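Local coordinates for 4-hydroxy-tetrahydrodipicolinate synthase (Thermotoga maritima, PDB 1O5K), which probably catalyses the condensation of pyruvate with aspartate beta-semialdehyde to 4-hydroxy-tetrahydrodipicolinate, a step of lysine biosynthesis, at residues A[13-25]-A[47-59]. Residues are numbered along the deposited sequence; the frame is centred on the assembly and turned at random.
Sequences MFRGVGTAIVTPF and VNALIVLGTTGES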
# COMPACT_ATOMS: atom_id res chain seq x y z
N MET A 13 -2.45 31.10 -17.05
CA MET A 13 -1.19 31.19 -16.28
C MET A 13 -0.00 30.90 -17.21
O MET A 13 0.72 31.83 -17.62
CB MET A 13 -1.15 30.23 -15.06
CG MET A 13 -2.24 30.41 -13.99
SD MET A 13 -2.06 32.01 -13.17
CE MET A 13 -3.33 31.89 -11.94
N PHE A 14 0.16 29.65 -17.60
CA PHE A 14 1.31 29.26 -18.38
C PHE A 14 1.20 27.85 -18.90
O PHE A 14 0.42 27.05 -18.37
CB PHE A 14 2.59 29.40 -17.55
CG PHE A 14 2.77 28.29 -16.53
CD1 PHE A 14 3.57 27.18 -16.81
CD2 PHE A 14 2.14 28.35 -15.30
CE1 PHE A 14 3.74 26.16 -15.88
CE2 PHE A 14 2.26 27.34 -14.39
CZ PHE A 14 3.06 26.22 -14.65
N ARG A 15 1.97 27.56 -19.95
CA ARG A 15 2.23 26.19 -20.38
C ARG A 15 3.73 25.98 -20.36
O ARG A 15 4.50 26.93 -20.58
CB ARG A 15 1.72 25.91 -21.79
CG ARG A 15 0.20 25.94 -21.86
CD ARG A 15 -0.32 25.39 -23.16
NE ARG A 15 -0.51 23.95 -23.10
CZ ARG A 15 -0.29 23.11 -24.12
NH1 ARG A 15 0.17 23.54 -25.29
NH2 ARG A 15 -0.52 21.81 -23.95
N GLY A 16 4.14 24.75 -20.09
CA GLY A 16 5.54 24.45 -19.97
C GLY A 16 5.93 24.36 -18.51
O GLY A 16 5.25 23.69 -17.76
N VAL A 17 7.01 25.06 -18.13
CA VAL A 17 7.66 24.84 -16.83
C VAL A 17 7.45 26.05 -15.93
O VAL A 17 7.76 27.19 -16.33
CB VAL A 17 9.17 24.62 -16.98
CG1 VAL A 17 9.79 24.45 -15.59
CG2 VAL A 17 9.41 23.42 -17.84
N GLY A 18 6.90 25.79 -14.76
CA GLY A 18 6.79 26.73 -13.66
C GLY A 18 7.66 26.21 -12.54
O GLY A 18 7.45 25.11 -12.07
N THR A 19 8.68 26.98 -12.16
CA THR A 19 9.61 26.52 -11.11
C THR A 19 9.06 26.75 -9.72
O THR A 19 8.70 27.83 -9.41
CB THR A 19 10.92 27.24 -11.24
OG1 THR A 19 11.54 26.83 -12.50
CG2 THR A 19 11.92 26.83 -10.17
N ALA A 20 9.02 25.69 -8.92
CA ALA A 20 8.63 25.81 -7.51
C ALA A 20 9.93 26.17 -6.80
O ALA A 20 10.73 25.32 -6.43
CB ALA A 20 8.07 24.52 -7.00
N ILE A 21 10.15 27.46 -6.65
CA ILE A 21 11.49 27.98 -6.31
C ILE A 21 11.71 27.87 -4.80
O ILE A 21 10.76 28.01 -4.02
CB ILE A 21 11.66 29.40 -6.85
CG1 ILE A 21 13.15 29.80 -6.82
CG2 ILE A 21 10.76 30.42 -6.11
CD1 ILE A 21 13.51 31.02 -7.61
N VAL A 22 12.93 27.48 -4.42
CA VAL A 22 13.34 27.48 -3.01
C VAL A 22 13.37 28.90 -2.41
O VAL A 22 13.40 29.89 -3.11
CB VAL A 22 14.73 26.82 -2.79
CG1 VAL A 22 14.80 25.38 -3.31
CG2 VAL A 22 15.82 27.67 -3.42
N THR A 23 13.28 28.93 -1.08
CA THR A 23 13.43 30.11 -0.28
C THR A 23 14.82 30.03 0.39
O THR A 23 14.98 29.34 1.37
CB THR A 23 12.30 30.19 0.77
OG1 THR A 23 11.02 30.23 0.11
CG2 THR A 23 12.40 31.49 1.53
N PRO A 24 15.84 30.72 -0.15
CA PRO A 24 17.13 30.67 0.50
C PRO A 24 17.18 31.40 1.82
O PRO A 24 16.51 32.42 2.01
CB PRO A 24 18.06 31.37 -0.51
CG PRO A 24 17.26 31.44 -1.78
CD PRO A 24 15.86 31.53 -1.37
N PHE A 25 17.96 30.84 2.74
CA PHE A 25 18.22 31.40 4.02
C PHE A 25 19.69 31.54 4.23
O PHE A 25 20.49 30.75 3.70
CB PHE A 25 17.69 30.52 5.17
CG PHE A 25 16.20 30.18 5.06
CD1 PHE A 25 15.76 28.86 4.96
CD2 PHE A 25 15.24 31.19 5.07
CE1 PHE A 25 14.42 28.55 4.88
CE2 PHE A 25 13.90 30.87 4.95
CZ PHE A 25 13.48 29.59 4.87
N VAL A 47 12.15 29.50 -18.33
CA VAL A 47 11.05 29.09 -17.48
C VAL A 47 9.84 30.01 -17.69
O VAL A 47 10.00 31.21 -17.92
CB VAL A 47 11.60 29.02 -16.02
CG1 VAL A 47 10.57 29.09 -14.97
CG2 VAL A 47 12.43 27.74 -15.89
N ASN A 48 8.64 29.44 -17.62
CA ASN A 48 7.45 30.14 -18.01
C ASN A 48 6.58 30.67 -16.86
O ASN A 48 5.65 31.38 -17.10
CB ASN A 48 6.62 29.29 -18.96
CG ASN A 48 7.12 29.47 -20.43
OD1 ASN A 48 7.72 30.49 -20.74
ND2 ASN A 48 6.91 28.50 -21.25
N ALA A 49 6.95 30.33 -15.64
CA ALA A 49 6.27 30.81 -14.39
C ALA A 49 7.12 30.52 -13.20
O ALA A 49 8.03 29.68 -13.25
CB ALA A 49 4.93 30.12 -14.20
N LEU A 50 6.88 31.28 -12.12
CA LEU A 50 7.48 30.97 -10.82
C LEU A 50 6.39 30.75 -9.80
O LEU A 50 5.46 31.60 -9.66
CB LEU A 50 8.42 32.06 -10.31
CG LEU A 50 9.66 32.39 -11.12
CD1 LEU A 50 10.30 33.60 -10.55
CD2 LEU A 50 10.64 31.25 -11.09
N ILE A 51 6.52 29.64 -9.09
CA ILE A 51 5.69 29.31 -7.96
C ILE A 51 6.53 29.56 -6.71
O ILE A 51 7.56 28.90 -6.47
CB ILE A 51 5.16 27.87 -8.00
CG1 ILE A 51 4.02 27.75 -9.05
CG2 ILE A 51 4.65 27.48 -6.66
CD1 ILE A 51 4.48 27.89 -10.48
N VAL A 52 6.12 30.56 -5.95
CA VAL A 52 6.83 31.00 -4.75
C VAL A 52 6.05 30.51 -3.52
O VAL A 52 4.81 30.56 -3.49
CB VAL A 52 6.92 32.54 -4.77
CG1 VAL A 52 7.51 33.08 -3.50
CG2 VAL A 52 7.78 33.03 -5.96
N LEU A 53 6.76 30.08 -2.47
CA LEU A 53 6.13 29.63 -1.23
C LEU A 53 5.21 28.41 -1.40
O LEU A 53 4.19 28.31 -0.76
CB LEU A 53 5.40 30.79 -0.52
CG LEU A 53 6.39 31.87 -0.09
CD1 LEU A 53 5.63 33.17 0.15
CD2 LEU A 53 7.19 31.48 1.15
N GLY A 54 5.64 27.48 -2.23
CA GLY A 54 5.08 26.12 -2.22
C GLY A 54 5.92 25.38 -1.19
O GLY A 54 6.73 25.97 -0.44
N THR A 55 5.74 24.06 -1.18
CA THR A 55 6.48 23.15 -0.30
C THR A 55 7.94 23.29 -0.50
O THR A 55 8.73 23.26 0.45
CB THR A 55 6.10 21.65 -0.62
OG1 THR A 55 4.81 21.57 -1.27
CG2 THR A 55 5.83 20.95 0.66
N THR A 56 8.34 23.37 -1.76
CA THR A 56 9.76 23.50 -2.12
C THR A 56 10.36 24.79 -1.56
O THR A 56 11.53 24.86 -1.32
CB THR A 56 9.93 23.46 -3.63
OG1 THR A 56 9.35 22.25 -4.15
CG2 THR A 56 11.42 23.39 -4.06
N GLY A 57 9.54 25.82 -1.37
CA GLY A 57 10.01 27.06 -0.75
C GLY A 57 9.75 27.14 0.75
O GLY A 57 9.70 28.23 1.34
N GLU A 58 9.53 25.99 1.39
CA GLU A 58 9.41 25.94 2.87
C GLU A 58 8.32 26.84 3.42
O GLU A 58 8.46 27.41 4.50
CB GLU A 58 10.75 26.18 3.56
CG GLU A 58 11.65 24.98 3.37
CD GLU A 58 13.07 25.21 3.81
OE1 GLU A 58 13.91 25.49 2.91
OE2 GLU A 58 13.32 25.09 5.05
N SER A 59 7.20 26.86 2.70
CA SER A 59 6.10 27.64 3.17
C SER A 59 5.70 27.44 4.64
O SER A 59 5.29 28.42 5.25
CB SER A 59 4.89 27.51 2.26
OG SER A 59 4.42 26.21 2.22
O HOH W 1 9.66 30.17 -2.46
O HOH W 2 8.09 27.37 -4.08
O HOH W 3 13.03 26.42 0.39
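Ala49 presses its methyl over one face of the Phe14 ring, with CB 3.8 Å from the ring centroid, a CH-pi contact. The ring reaches this position because its CG stands between the backbone N and carbonyl carbon (chi1 76°). It leans over Gly18, where even a beta carbon would strike Phe14 CZ. The tip of Ile51, CD1, also rests on the bare backbone of Gly18, 4.1 Å from CA.

Thr19 stands on the other face of the sheet. Its OG1 sits against both methyls of Val47, and also bonds to Ser222 and Gln42. Farther along, the CG2 of Thr56 pushes to 3.1 Å from Ala20 O. Gly57 CA comes to 3.5 Å from Ile21 O, which a beta carbon there would hit.

Strands 16-20 and 49-52 are neighbouring parallel strands of the TIM barrel. Ile51 N bonds to Thr19 O at 2.9 Å, almost straight (166°). At the start, Asn48 ND2 donates to Arg15 O at 3.0 Å; an alanine here would probably leave that carbonyl without this donor and the lead-in to strand 16-20 less firmly held.

Past the strands, Thr23 OG1 donates to Gly57 O at 2.7 Å. Three waters bridge the segments there; one joins Ile21 O, Thr23 OG1 and Leu53 N. Glu58 OE2 meets the Phe25 ring edge, while its OE1 pairs with Lys268.

Thr56, a predicted pyruvate-binding residue, bonds through OG1 to Asn263 and to the modified lysine at position 173. The Thr23 hydroxyl and the waters thus probably help fix the loop that presents Thr56 OG1.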